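Local coordinates for glucan-binding protein C (Streptococcus mutans, PDB 6CAM) that probably binds glucans at the bacterial cell wall, through a domain that here holds a calcium ion and glucose, at residues T177-I182 against W328-S333; M220-L225 against G303-K308; N226-K231 against D266-A271. All coordinates share one frame; numbering follows the deposited sequence.

Interaction 1. Residues T177-I182 against W328-S333; sequences TKTIFI and WFATNS. With BGC (beta-D-glucopyranose), chain D; BGC (beta-D-glucopyranose), chain C.
With chi1 at -176° in W328 and -161° in F181, each CG swings away from its own backbone N, and both side chains leave the same face of the sheet at a non-hydrogen-bonded antiparallel pair. The ladder joins strand 180-184 to strand 325-329, the last strand on one side of a four-stranded antiparallel sheet in the glucan-binding protein C domain. Of the two side chains, it is CB of W328 that sits over the F181 ring, 3.9 Å from the ring centroid and displaced toward the rim, a CH-pi contact. The rings themselves scarcely overlap: their planes are only moderately inclined, but one is displaced well to the side of the other. The indole is fixed in rotation at its far side: W328 NE1 donates to K178 O over 2.6 Å, the acceptor lying practically in the indole plane and the donor in the carbonyl plane. K178 CE runs past the benzo rim at 4.0 Å from W328 CZ2. Over one indole face, O2 of the chain D glucose stands 3.8 Å above the W328 plane, while W328 N bonds to O3 of the chain C glucose at 3.3 Å, so the strand end lines the sugar site.

I180 and F329 form the hydrogen-bonded pair on the other face, F329 N reaching I180 O at 2.9 Å; there F314 stacks on F329. Beyond the strands, T179 replaces main-chain pairing with its side chain: OG1 accepts from T331 N at 3.2 Å, while its single proton can serve P176 O or a water that bridges to T331 O. N332 closes the contact, its OD1 engaged by S221 OG and A334 N, and its ND2 donating at 2.9 Å and 168° to T177 O, which lies in the amide plane.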
loop_
_atom_site.group_PDB
_atom_site.type_symbol
_atom_site.label_atom_id
_atom_site.label_comp_id
_atom_site.label_asym_id
_atom_site.label_seq_id
_atom_site.Cartn_x
_atom_site.Cartn_y
_atom_site.Cartn_z
ATOM N N THR A 177 -12.117 -1.586 -1.878
ATOM C CA THR A 177 -11.072 -0.577 -2.129
ATOM C C THR A 177 -9.918 -0.701 -1.134
ATOM O O THR A 177 -8.879 -0.083 -1.319
ATOM C CB THR A 177 -11.615 0.886 -2.105
ATOM O OG1 THR A 177 -11.966 1.274 -0.770
ATOM C CG2 THR A 177 -12.816 1.045 -3.007
ATOM N N LYS A 178 -10.099 -1.499 -0.087
ATOM C CA LYS A 178 -9.040 -1.779 0.868
ATOM C C LYS A 178 -8.374 -3.121 0.570
ATOM O O LYS A 178 -7.302 -3.390 1.066
ATOM C CB LYS A 178 -9.598 -1.807 2.282
ATOM C CG LYS A 178 -10.173 -0.496 2.762
ATOM C CD LYS A 178 -10.873 -0.668 4.094
ATOM C CE LYS A 178 -9.898 -0.886 5.221
ATOM N NZ LYS A 178 -10.565 -1.007 6.527
ATOM N N THR A 179 -9.084 -3.957 -0.183
ATOM C CA THR A 179 -8.615 -5.140 -0.826
ATOM C C THR A 179 -8.217 -6.196 0.174
ATOM O O THR A 179 -9.079 -6.703 0.832
ATOM C CB THR A 179 -7.581 -4.868 -1.916
ATOM O OG1 THR A 179 -7.920 -3.667 -2.660
ATOM C CG2 THR A 179 -7.511 -6.029 -2.866
ATOM N N ILE A 180 -6.938 -6.467 0.365
ATOM C CA ILE A 180 -6.513 -7.670 1.073
ATOM C C ILE A 180 -5.273 -7.378 1.906
ATOM O O ILE A 180 -4.402 -6.683 1.481
ATOM C CB ILE A 180 -6.280 -8.775 0.030
ATOM C CG1 ILE A 180 -6.009 -10.146 0.619
ATOM C CG2 ILE A 180 -5.182 -8.422 -0.948
ATOM C CD1 ILE A 180 -5.861 -11.172 -0.495
ATOM N N PHE A 181 -5.207 -7.977 3.064
ATOM C CA PHE A 181 -4.027 -7.895 3.897
ATOM C C PHE A 181 -3.653 -9.390 4.018
ATOM O O PHE A 181 -4.394 -10.147 4.488
ATOM C CB PHE A 181 -4.324 -7.247 5.214
ATOM C CG PHE A 181 -3.118 -6.737 5.911
ATOM C CD1 PHE A 181 -2.021 -7.487 5.981
ATOM C CD2 PHE A 181 -3.102 -5.519 6.469
ATOM C CE1 PHE A 181 -0.877 -7.036 6.633
ATOM C CE2 PHE A 181 -1.980 -5.051 7.110
ATOM C CZ PHE A 181 -0.880 -5.833 7.197
ATOM N N ILE A 182 -2.512 -9.770 3.514
ATOM C CA ILE A 182 -2.153 -11.161 3.438
ATOM C C ILE A 182 -0.770 -11.362 4.012
ATOM O O ILE A 182 0.071 -10.493 3.898
ATOM C CB ILE A 182 -2.293 -11.676 1.999
ATOM C CG1 ILE A 182 -1.923 -13.146 1.882
ATOM C CG2 ILE A 182 -1.494 -10.855 1.005
ATOM C CD1 ILE A 182 -2.495 -13.783 0.636
ATOM N N TRP A 328 -0.230 -5.412 2.792
ATOM C CA TRP A 328 -1.557 -4.898 2.578
ATOM C C TRP A 328 -1.549 -4.418 1.155
ATOM O O TRP A 328 -0.885 -3.471 0.830
ATOM C CB TRP A 328 -1.844 -3.762 3.519
ATOM C CG TRP A 328 -3.209 -3.257 3.426
ATOM C CD1 TRP A 328 -4.181 -3.567 2.485
ATOM C CD2 TRP A 328 -3.790 -2.348 4.310
ATOM N NE1 TRP A 328 -5.329 -2.873 2.751
ATOM C CE2 TRP A 328 -5.119 -2.125 3.875
ATOM C CE3 TRP A 328 -3.330 -1.697 5.467
ATOM C CZ2 TRP A 328 -5.982 -1.266 4.544
ATOM C CZ3 TRP A 328 -4.197 -0.833 6.132
ATOM C CH2 TRP A 328 -5.506 -0.633 5.667
ATOM N N PHE A 329 -2.257 -5.100 0.291
ATOM C CA PHE A 329 -2.257 -4.733 -1.085
ATOM C C PHE A 329 -3.646 -4.237 -1.323
ATOM O O PHE A 329 -4.585 -4.969 -1.135
ATOM C CB PHE A 329 -1.974 -5.913 -2.032
ATOM C CG PHE A 329 -2.095 -5.511 -3.470
ATOM C CD1 PHE A 329 -1.039 -4.883 -4.088
ATOM C CD2 PHE A 329 -3.282 -5.650 -4.150
ATOM C CE1 PHE A 329 -1.151 -4.439 -5.393
ATOM C CE2 PHE A 329 -3.398 -5.238 -5.459
ATOM C CZ PHE A 329 -2.342 -4.615 -6.077
ATOM N N ALA A 330 -3.761 -3.028 -1.845
ATOM C CA ALA A 330 -5.021 -2.361 -2.053
ATOM C C ALA A 330 -4.850 -1.718 -3.410
ATOM O O ALA A 330 -3.769 -1.249 -3.757
ATOM C CB ALA A 330 -5.322 -1.328 -0.978
ATOM N N THR A 331 -5.889 -1.770 -4.212
ATOM C CA THR A 331 -5.857 -1.061 -5.459
ATOM C C THR A 331 -7.237 -0.470 -5.594
ATOM O O THR A 331 -8.227 -1.092 -5.254
ATOM C CB THR A 331 -5.488 -1.974 -6.647
ATOM O OG1 THR A 331 -5.403 -1.169 -7.821
ATOM C CG2 THR A 331 -6.513 -3.106 -6.829
ATOM N N ASN A 332 -7.271 0.761 -6.046
ATOM C CA ASN A 332 -8.484 1.564 -6.055
ATOM C C ASN A 332 -8.179 2.741 -6.953
ATOM O O ASN A 332 -7.103 2.766 -7.557
ATOM C CB ASN A 332 -8.849 1.963 -4.634
ATOM C CG ASN A 332 -7.678 2.542 -3.882
ATOM O OD1 ASN A 332 -7.027 3.471 -4.366
ATOM N ND2 ASN A 332 -7.397 1.992 -2.695
ATOM N N SER A 333 -9.064 3.719 -7.053
ATOM C CA SER A 333 -8.806 4.843 -7.924
ATOM C C SER A 333 -7.949 5.932 -7.275
ATOM O O SER A 333 -7.694 6.920 -7.922
ATOM C CB SER A 333 -10.096 5.453 -8.438
ATOM O OG SER A 333 -10.890 5.854 -7.368
HETATM C C2 BGC D . -2.519 1.377 2.019
HETATM C C3 BGC D . -2.222 2.160 0.717
HETATM C C4 BGC D . -1.932 1.237 -0.462
HETATM C C5 BGC D . -1.982 -0.217 -0.009
HETATM C C6 BGC D . -1.642 -1.133 -1.150
HETATM C C1 BGC D . -1.563 0.196 2.295
HETATM O O1 BGC D . -0.380 0.639 2.987
HETATM O O2 BGC D . -3.900 0.937 2.044
HETATM O O3 BGC D . -1.106 3.067 0.852
HETATM O O4 BGC D . -2.879 1.465 -1.521
HETATM O O5 BGC D . -1.121 -0.461 1.104
HETATM O O6 BGC D . -0.504 -0.860 -1.940
HETATM C C2 BGC C . 3.206 -3.826 3.439
HETATM C C3 BGC C . 2.650 -2.490 3.133
HETATM C C4 BGC C . 2.835 -1.408 4.158
HETATM C C5 BGC C . 4.232 -1.468 4.811
HETATM C C6 BGC C . 4.511 -0.497 5.974
HETATM C C1 BGC C . 4.548 -3.759 4.157
HETATM O O1 BGC C . 4.894 -5.066 4.670
HETATM O O2 BGC C . 3.381 -4.056 2.048
HETATM O O3 BGC C . 1.367 -2.595 2.447
HETATM O O4 BGC C . 2.852 -0.501 3.075
HETATM O O5 BGC C . 4.477 -2.811 5.236
HETATM O O6 BGC C . 5.694 0.333 5.720
HETATM O O HOH W 1 -9.545 -3.647 -5.038
#

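Interaction 2. Residues M220-L225 against G303-K308. With CA (calcium ion), chain B; BGC (beta-D-glucopyranose), chain D; BGC (beta-D-glucopyranose), chain C.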
loop_
_atom_site.group_PDB
_atom_site.type_symbol
_atom_site.label_atom_id
_atom_site.label_comp_id
_atom_site.label_asym_id
_atom_site.label_seq_id
_atom_site.Cartn_x
_atom_site.Cartn_y
_atom_site.Cartn_z
ATOM N N MET A 220 -5.828 2.804 -11.825
ATOM C CA MET A 220 -5.874 2.205 -10.507
ATOM C C MET A 220 -4.529 2.352 -9.872
ATOM O O MET A 220 -3.497 2.312 -10.540
ATOM C CB MET A 220 -6.301 0.791 -10.604
ATOM C CG MET A 220 -7.687 0.705 -11.213
ATOM S SD MET A 220 -8.550 -0.795 -10.886
ATOM C CE MET A 220 -8.853 -0.648 -9.115
ATOM N N SER A 221 -4.570 2.576 -8.577
ATOM C CA SER A 221 -3.382 2.759 -7.783
ATOM C C SER A 221 -2.690 1.417 -7.562
ATOM O O SER A 221 -3.331 0.398 -7.370
ATOM C CB SER A 221 -3.779 3.350 -6.437
ATOM O OG SER A 221 -4.570 2.427 -5.699
ATOM N N LEU A 222 -1.372 1.457 -7.534
ATOM C CA LEU A 222 -0.538 0.359 -7.080
ATOM C C LEU A 222 0.434 1.021 -6.103
ATOM O O LEU A 222 1.629 1.157 -6.370
ATOM C CB LEU A 222 0.191 -0.269 -8.258
ATOM C CG LEU A 222 -0.752 -0.932 -9.285
ATOM C CD1 LEU A 222 -0.008 -1.354 -10.531
ATOM C CD2 LEU A 222 -1.450 -2.105 -8.655
ATOM N N SER A 223 -0.101 1.445 -4.968
ATOM C CA SER A 223 0.680 2.234 -4.001
ATOM C C SER A 223 1.439 1.337 -3.068
ATOM O O SER A 223 1.223 0.146 -3.028
ATOM C CB SER A 223 -0.236 3.182 -3.197
ATOM O OG SER A 223 -0.879 4.096 -4.059
ATOM N N SER A 224 2.351 1.940 -2.309
ATOM C CA SER A 224 2.945 1.297 -1.163
ATOM C C SER A 224 3.649 0.019 -1.588
ATOM O O SER A 224 3.485 -1.030 -0.979
ATOM C CB SER A 224 1.904 1.087 -0.056
ATOM O OG SER A 224 2.433 0.338 1.025
ATOM N N LEU A 225 4.446 0.137 -2.633
ATOM C CA LEU A 225 5.299 -0.937 -3.078
ATOM C C LEU A 225 6.643 -0.744 -2.367
ATOM O O LEU A 225 7.573 -0.258 -2.943
ATOM C CB LEU A 225 5.460 -0.880 -4.571
ATOM C CG LEU A 225 4.132 -1.199 -5.299
ATOM C CD1 LEU A 225 4.393 -1.214 -6.772
ATOM C CD2 LEU A 225 3.520 -2.520 -4.820
ATOM N N GLY A 303 3.049 3.142 -7.836
ATOM C CA GLY A 303 2.807 3.186 -9.239
ATOM C C GLY A 303 1.328 3.256 -9.469
ATOM O O GLY A 303 0.511 3.404 -8.540
ATOM N N ALA A 304 0.986 3.029 -10.723
ATOM C CA ALA A 304 -0.399 3.052 -11.119
ATOM C C ALA A 304 -0.525 2.211 -12.349
ATOM O O ALA A 304 0.458 1.826 -12.968
ATOM C CB ALA A 304 -0.868 4.474 -11.386
ATOM N N MET A 305 -1.754 1.926 -12.719
ATOM C CA MET A 305 -1.971 1.206 -13.935
ATOM C C MET A 305 -3.204 1.704 -14.597
ATOM O O MET A 305 -4.104 2.201 -13.928
ATOM C CB MET A 305 -2.119 -0.287 -13.627
ATOM C CG MET A 305 -3.363 -0.709 -12.878
ATOM S SD MET A 305 -3.384 -2.516 -12.778
ATOM C CE MET A 305 -4.459 -2.727 -11.375
ATOM N N THR A 306 -3.238 1.573 -15.908
ATOM C CA THR A 306 -4.513 1.614 -16.620
ATOM C C THR A 306 -4.999 0.194 -16.537
ATOM O O THR A 306 -4.414 -0.711 -17.131
ATOM C CB THR A 306 -4.363 2.057 -18.063
ATOM O OG1 THR A 306 -3.840 3.378 -18.095
ATOM C CG2 THR A 306 -5.721 2.046 -18.754
ATOM N N TYR A 307 -6.074 -0.030 -15.775
ATOM C CA TYR A 307 -6.536 -1.354 -15.531
ATOM C C TYR A 307 -7.507 -1.706 -16.653
ATOM O O TYR A 307 -8.476 -1.008 -16.855
ATOM C CB TYR A 307 -7.216 -1.449 -14.179
ATOM C CG TYR A 307 -7.777 -2.788 -13.940
ATOM C CD1 TYR A 307 -6.948 -3.913 -13.870
ATOM C CD2 TYR A 307 -9.144 -2.974 -13.837
ATOM C CE1 TYR A 307 -7.455 -5.151 -13.655
ATOM C CE2 TYR A 307 -9.680 -4.221 -13.620
ATOM C CZ TYR A 307 -8.841 -5.313 -13.553
ATOM O OH TYR A 307 -9.393 -6.507 -13.332
ATOM N N LYS A 308 -7.182 -2.749 -17.413
ATOM C CA LYS A 308 -7.976 -3.151 -18.592
ATOM C C LYS A 308 -8.907 -4.305 -18.341
ATOM O O LYS A 308 -9.511 -4.838 -19.281
ATOM C CB LYS A 308 -7.048 -3.417 -19.781
ATOM C CG LYS A 308 -6.301 -2.162 -20.168
ATOM C CD LYS A 308 -5.265 -2.359 -21.253
ATOM C CE LYS A 308 -4.573 -1.030 -21.470
ATOM N NZ LYS A 308 -3.666 -1.050 -22.630
HETATM CA CA CA B . 3.159 -1.858 1.156
HETATM C C2 BGC D . -2.519 1.377 2.019
HETATM C C3 BGC D . -2.222 2.160 0.717
HETATM C C4 BGC D . -1.932 1.237 -0.462
HETATM C C5 BGC D . -1.982 -0.217 -0.009
HETATM C C6 BGC D . -1.642 -1.133 -1.150
HETATM C C1 BGC D . -1.563 0.196 2.295
HETATM O O1 BGC D . -0.380 0.639 2.987
HETATM O O2 BGC D . -3.900 0.937 2.044
HETATM O O3 BGC D . -1.106 3.067 0.852
HETATM O O4 BGC D . -2.879 1.465 -1.521
HETATM O O5 BGC D . -1.121 -0.461 1.104
HETATM O O6 BGC D . -0.504 -0.860 -1.940
HETATM C C2 BGC C . 3.206 -3.826 3.439
HETATM C C3 BGC C . 2.650 -2.490 3.133
HETATM C C4 BGC C . 2.835 -1.408 4.158
HETATM C C5 BGC C . 4.232 -1.468 4.811
HETATM C C6 BGC C . 4.511 -0.497 5.974
HETATM C C1 BGC C . 4.548 -3.759 4.157
HETATM O O1 BGC C . 4.894 -5.066 4.670
HETATM O O2 BGC C . 3.381 -4.056 2.048
HETATM O O3 BGC C . 1.367 -2.595 2.447
HETATM O O4 BGC C . 2.852 -0.501 3.075
HETATM O O5 BGC C . 4.477 -2.811 5.236
HETATM O O6 BGC C . 5.694 0.333 5.720
HETATM O O HOH W 2 -0.843 4.903 -6.632
HETATM O O HOH W 3 1.404 -2.650 -0.206
#
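M220 runs alongside Y307 in the same direction, its SD 3.6 Å from Y307 CB and 4.3 Å from the ring centroid. This is a Met-aromatic contact on an antiparallel ladder between strands 219-222 and 303-306, part of a three-stranded sheet with 245-247. The sulfur comes in obliquely, 42° off the ring normal, and the phenol reaches on to I201 O through its OH. L222 and M305, by contrast, cross at about a right angle, CD1 of L222 meeting M305 CB at 3.9 Å. In M305, CG is folded between the backbone N and the carbonyl carbon, and the extended chain beyond it lays CE against M220 CB (4.0 Å) and near L222 CD2. M220, L222 and M305 thus form one apolar patch on a single face.

The backbone pairing changes character along the ladder. M220 and M305 exchange two hydrogen bonds, as do L222 and G303, but in the latter pair each donor stands well above the acceptor's carbonyl plane, 48° out for L222 N on G303 O. Past this last pair the chain of 220-225 leaves the sheet, and a water accompanies it, donating to G303 O and bonded to S223 OG at 2.7 Å. At S224 the chain reaches calcium. The S224 hydroxyl, trans to the backbone N at chi1 174°, lies beside the carbonyl carbon, and the residue grips the ion twice, with S224 O and S224 OG each 2.3 Å from the calcium.

Interaction 3. Residues N226-K231 against D266-A271. With CA (calcium ion), chain B; BGC (beta-D-glucopyranose), chain C.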
loop_
_atom_site.group_PDB
_atom_site.type_symbol
_atom_site.label_atom_id
_atom_site.label_comp_id
_atom_site.label_asym_id
_atom_site.label_seq_id
_atom_site.Cartn_x
_atom_site.Cartn_y
_atom_site.Cartn_z
ATOM N N ASN A 226 6.695 -1.190 -1.135
ATOM C CA ASN A 226 7.879 -1.050 -0.297
ATOM C C ASN A 226 9.001 -1.964 -0.741
ATOM O O ASN A 226 8.794 -3.122 -1.116
ATOM C CB ASN A 226 7.559 -1.431 1.149
ATOM C CG ASN A 226 6.412 -0.661 1.705
ATOM O OD1 ASN A 226 5.259 -0.920 1.359
ATOM N ND2 ASN A 226 6.698 0.239 2.607
ATOM N N HIS A 227 10.213 -1.455 -0.619
ATOM C CA HIS A 227 11.373 -2.260 -0.795
ATOM C C HIS A 227 12.236 -1.820 0.357
ATOM O O HIS A 227 12.680 -0.684 0.382
ATOM C CB HIS A 227 12.044 -1.962 -2.124
ATOM C CG HIS A 227 13.307 -2.724 -2.357
ATOM N ND1 HIS A 227 13.895 -2.798 -3.595
ATOM C CD2 HIS A 227 14.092 -3.455 -1.522
ATOM C CE1 HIS A 227 14.986 -3.540 -3.518
ATOM N NE2 HIS A 227 15.125 -3.958 -2.275
ATOM N N TRP A 228 12.450 -2.704 1.305
ATOM C CA TRP A 228 13.424 -2.405 2.338
ATOM C C TRP A 228 14.476 -3.475 2.350
ATOM O O TRP A 228 14.224 -4.629 2.009
ATOM C CB TRP A 228 12.770 -2.198 3.706
ATOM C CG TRP A 228 11.812 -3.240 4.227
ATOM C CD1 TRP A 228 10.457 -3.160 4.234
ATOM C CD2 TRP A 228 12.144 -4.454 4.911
ATOM N NE1 TRP A 228 9.915 -4.268 4.842
ATOM C CE2 TRP A 228 10.928 -5.074 5.275
ATOM C CE3 TRP A 228 13.341 -5.080 5.240
ATOM C CZ2 TRP A 228 10.881 -6.298 5.931
ATOM C CZ3 TRP A 228 13.297 -6.315 5.906
ATOM C CH2 TRP A 228 12.077 -6.906 6.235
ATOM N N THR A 229 15.674 -3.070 2.730
ATOM C CA THR A 229 16.785 -3.984 2.796
ATOM C C THR A 229 17.452 -3.728 4.119
ATOM O O THR A 229 18.040 -2.666 4.309
ATOM C CB THR A 229 17.783 -3.762 1.638
ATOM O OG1 THR A 229 17.113 -3.896 0.382
ATOM C CG2 THR A 229 18.926 -4.792 1.712
ATOM N N THR A 230 17.321 -4.684 5.038
ATOM C CA THR A 230 17.954 -4.620 6.351
ATOM C C THR A 230 18.617 -5.967 6.597
ATOM O O THR A 230 18.549 -6.880 5.740
ATOM C CB THR A 230 16.914 -4.356 7.455
ATOM O OG1 THR A 230 16.103 -5.518 7.650
ATOM C CG2 THR A 230 16.019 -3.150 7.131
ATOM N N LYS A 231 19.174 -6.140 7.788
ATOM C CA LYS A 231 19.694 -7.448 8.147
ATOM C C LYS A 231 18.593 -8.516 8.214
ATOM O O LYS A 231 18.899 -9.686 8.173
ATOM C CB LYS A 231 20.536 -7.413 9.431
ATOM C CG LYS A 231 19.831 -7.029 10.726
ATOM C CD LYS A 231 20.725 -7.407 11.919
ATOM C CE LYS A 231 20.312 -6.742 13.229
ATOM N NZ LYS A 231 21.272 -5.679 13.678
ATOM N N ASP A 266 16.113 0.169 -2.277
ATOM C CA ASP A 266 15.427 0.475 -1.024
ATOM C C ASP A 266 14.725 1.840 -1.153
ATOM O O ASP A 266 15.317 2.827 -1.600
ATOM C CB ASP A 266 16.412 0.469 0.168
ATOM C CG ASP A 266 15.732 0.731 1.543
ATOM O OD1 ASP A 266 15.140 1.810 1.766
ATOM O OD2 ASP A 266 15.854 -0.094 2.481
ATOM N N ASN A 267 13.440 1.872 -0.809
ATOM C CA ASN A 267 12.676 3.103 -0.790
ATOM C C ASN A 267 12.083 3.320 0.607
ATOM O O ASN A 267 11.225 4.147 0.790
ATOM C CB ASN A 267 11.599 3.091 -1.872
ATOM C CG ASN A 267 10.546 2.032 -1.643
ATOM O OD1 ASN A 267 10.557 1.320 -0.641
ATOM N ND2 ASN A 267 9.624 1.912 -2.591
ATOM N N GLN A 268 12.555 2.574 1.587
ATOM C CA GLN A 268 11.985 2.614 2.916
ATOM C C GLN A 268 12.816 3.456 3.893
ATOM O O GLN A 268 12.249 4.103 4.770
ATOM C CB GLN A 268 11.915 1.207 3.468
ATOM C CG GLN A 268 11.084 1.069 4.724
ATOM C CD GLN A 268 9.617 1.113 4.424
ATOM O OE1 GLN A 268 9.185 0.644 3.364
ATOM N NE2 GLN A 268 8.836 1.689 5.331
ATOM N N TYR A 269 14.135 3.392 3.759
ATOM C CA TYR A 269 15.071 4.034 4.711
ATOM C C TYR A 269 16.013 4.970 3.992
ATOM O O TYR A 269 16.756 4.571 3.105
ATOM C CB TYR A 269 15.866 2.981 5.465
ATOM C CG TYR A 269 14.974 2.158 6.350
ATOM C CD1 TYR A 269 14.383 2.722 7.478
ATOM C CD2 TYR A 269 14.674 0.833 6.036
ATOM C CE1 TYR A 269 13.533 1.990 8.290
ATOM C CE2 TYR A 269 13.814 0.083 6.840
ATOM C CZ TYR A 269 13.247 0.672 7.961
ATOM O OH TYR A 269 12.404 -0.058 8.750
ATOM N N LYS A 270 15.972 6.234 4.361
ATOM C CA LYS A 270 16.995 7.181 3.905
ATOM C C LYS A 270 18.396 6.693 4.195
ATOM O O LYS A 270 19.291 6.900 3.387
ATOM C CB LYS A 270 16.805 8.522 4.551
ATOM C CG LYS A 270 15.603 9.279 4.055
ATOM C CD LYS A 270 15.336 10.413 5.012
ATOM C CE LYS A 270 14.746 11.607 4.315
ATOM N NZ LYS A 270 14.934 12.814 5.161
ATOM N N ALA A 271 18.578 6.007 5.315
ATOM C CA ALA A 271 19.868 5.355 5.619
ATOM C C ALA A 271 20.310 4.403 4.505
ATOM O O ALA A 271 21.489 4.196 4.303
ATOM C CB ALA A 271 19.772 4.603 6.928
HETATM CA CA CA B . 3.159 -1.858 1.156
HETATM C C2 BGC C . 3.206 -3.826 3.439
HETATM C C3 BGC C . 2.650 -2.490 3.133
HETATM C C4 BGC C . 2.835 -1.408 4.158
HETATM C C5 BGC C . 4.232 -1.468 4.811
HETATM C C6 BGC C . 4.511 -0.497 5.974
HETATM C C1 BGC C . 4.548 -3.759 4.157
HETATM O O1 BGC C . 4.894 -5.066 4.670
HETATM O O2 BGC C . 3.381 -4.056 2.048
HETATM O O3 BGC C . 1.367 -2.595 2.447
HETATM O O4 BGC C . 2.852 -0.501 3.075
HETATM O O5 BGC C . 4.477 -2.811 5.236
HETATM O O6 BGC C . 5.694 0.333 5.720
HETATM O O HOH W 3 1.404 -2.650 -0.206
#
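Q268 meets segment 226-231 from CB to OE1. Its CB packs on W228 CB at 3.5 Å, the two side chains running alongside with amide and indole planes nearly perpendicular. CG keeps against W228 CB while also lying over a face of the neighbouring Y269 ring, toward the rim. A bend at chi2 (76°) then turns the amide toward N226, and OE1 accepts a hydrogen bond from N226 ND2, 2.6 Å away, on a lone pair and almost straight at 176°. The two amides are nearly coplanar. NE2 bonds to D279 OD1 and, weakly, to O6 of the chain C glucose. The same N226 amide binds calcium through OD1 at 2.3 Å; the ion probably polarises it and sharpens ND2 as a donor.

Q268 itself is set by an Asx turn in the loop that follows strand 260-263. D266 OD1 accepts from Q268 N, which stands above the carboxylate plane, and from Y269 N at 2.7 Å on the syn lone pair. OD2 of D266 reaches across on its anti side to T229 N at 3.0 Å. N267 grips the start of strand 227-230 twice: its OD1 accepts from H227 N at 2.8 Å, the donor tilted out of the amide plane, and its backbone N donates to H227 O. The H227 imidazole, tied to S263 O and D234 OD1, has D266 N 3.9 Å above its centre. Further out, the Y269 ring, its hydroxyl bonded to D279, brings CE2 to 3.9 Å from T230 CG2.

Overall arrangement
All three contacts reach the chain C glucose; interactions 1 and 2 also touch the chain D glucose, while the calcium is bound from interactions 2 and 3 through S224 and N226, with E237 as a further protein ligand. Interactions 1 and 2, centres 11 Å apart, join directly: S221 N lies 2.7 Å from N332 O and S221 O 2.6 Å from T331 OG1, both probable hydrogen bonds, and F329 CZ packs on L222 CD2. Segment 226-231 continues 220-225 in sequence, and L225 O probably bonds N267 ND2 at 3.0 Å, although the centres of interactions 2 and 3 are 21 Å apart. Interactions 1 and 3 do not touch, their nearest atoms being about 7 Å apart.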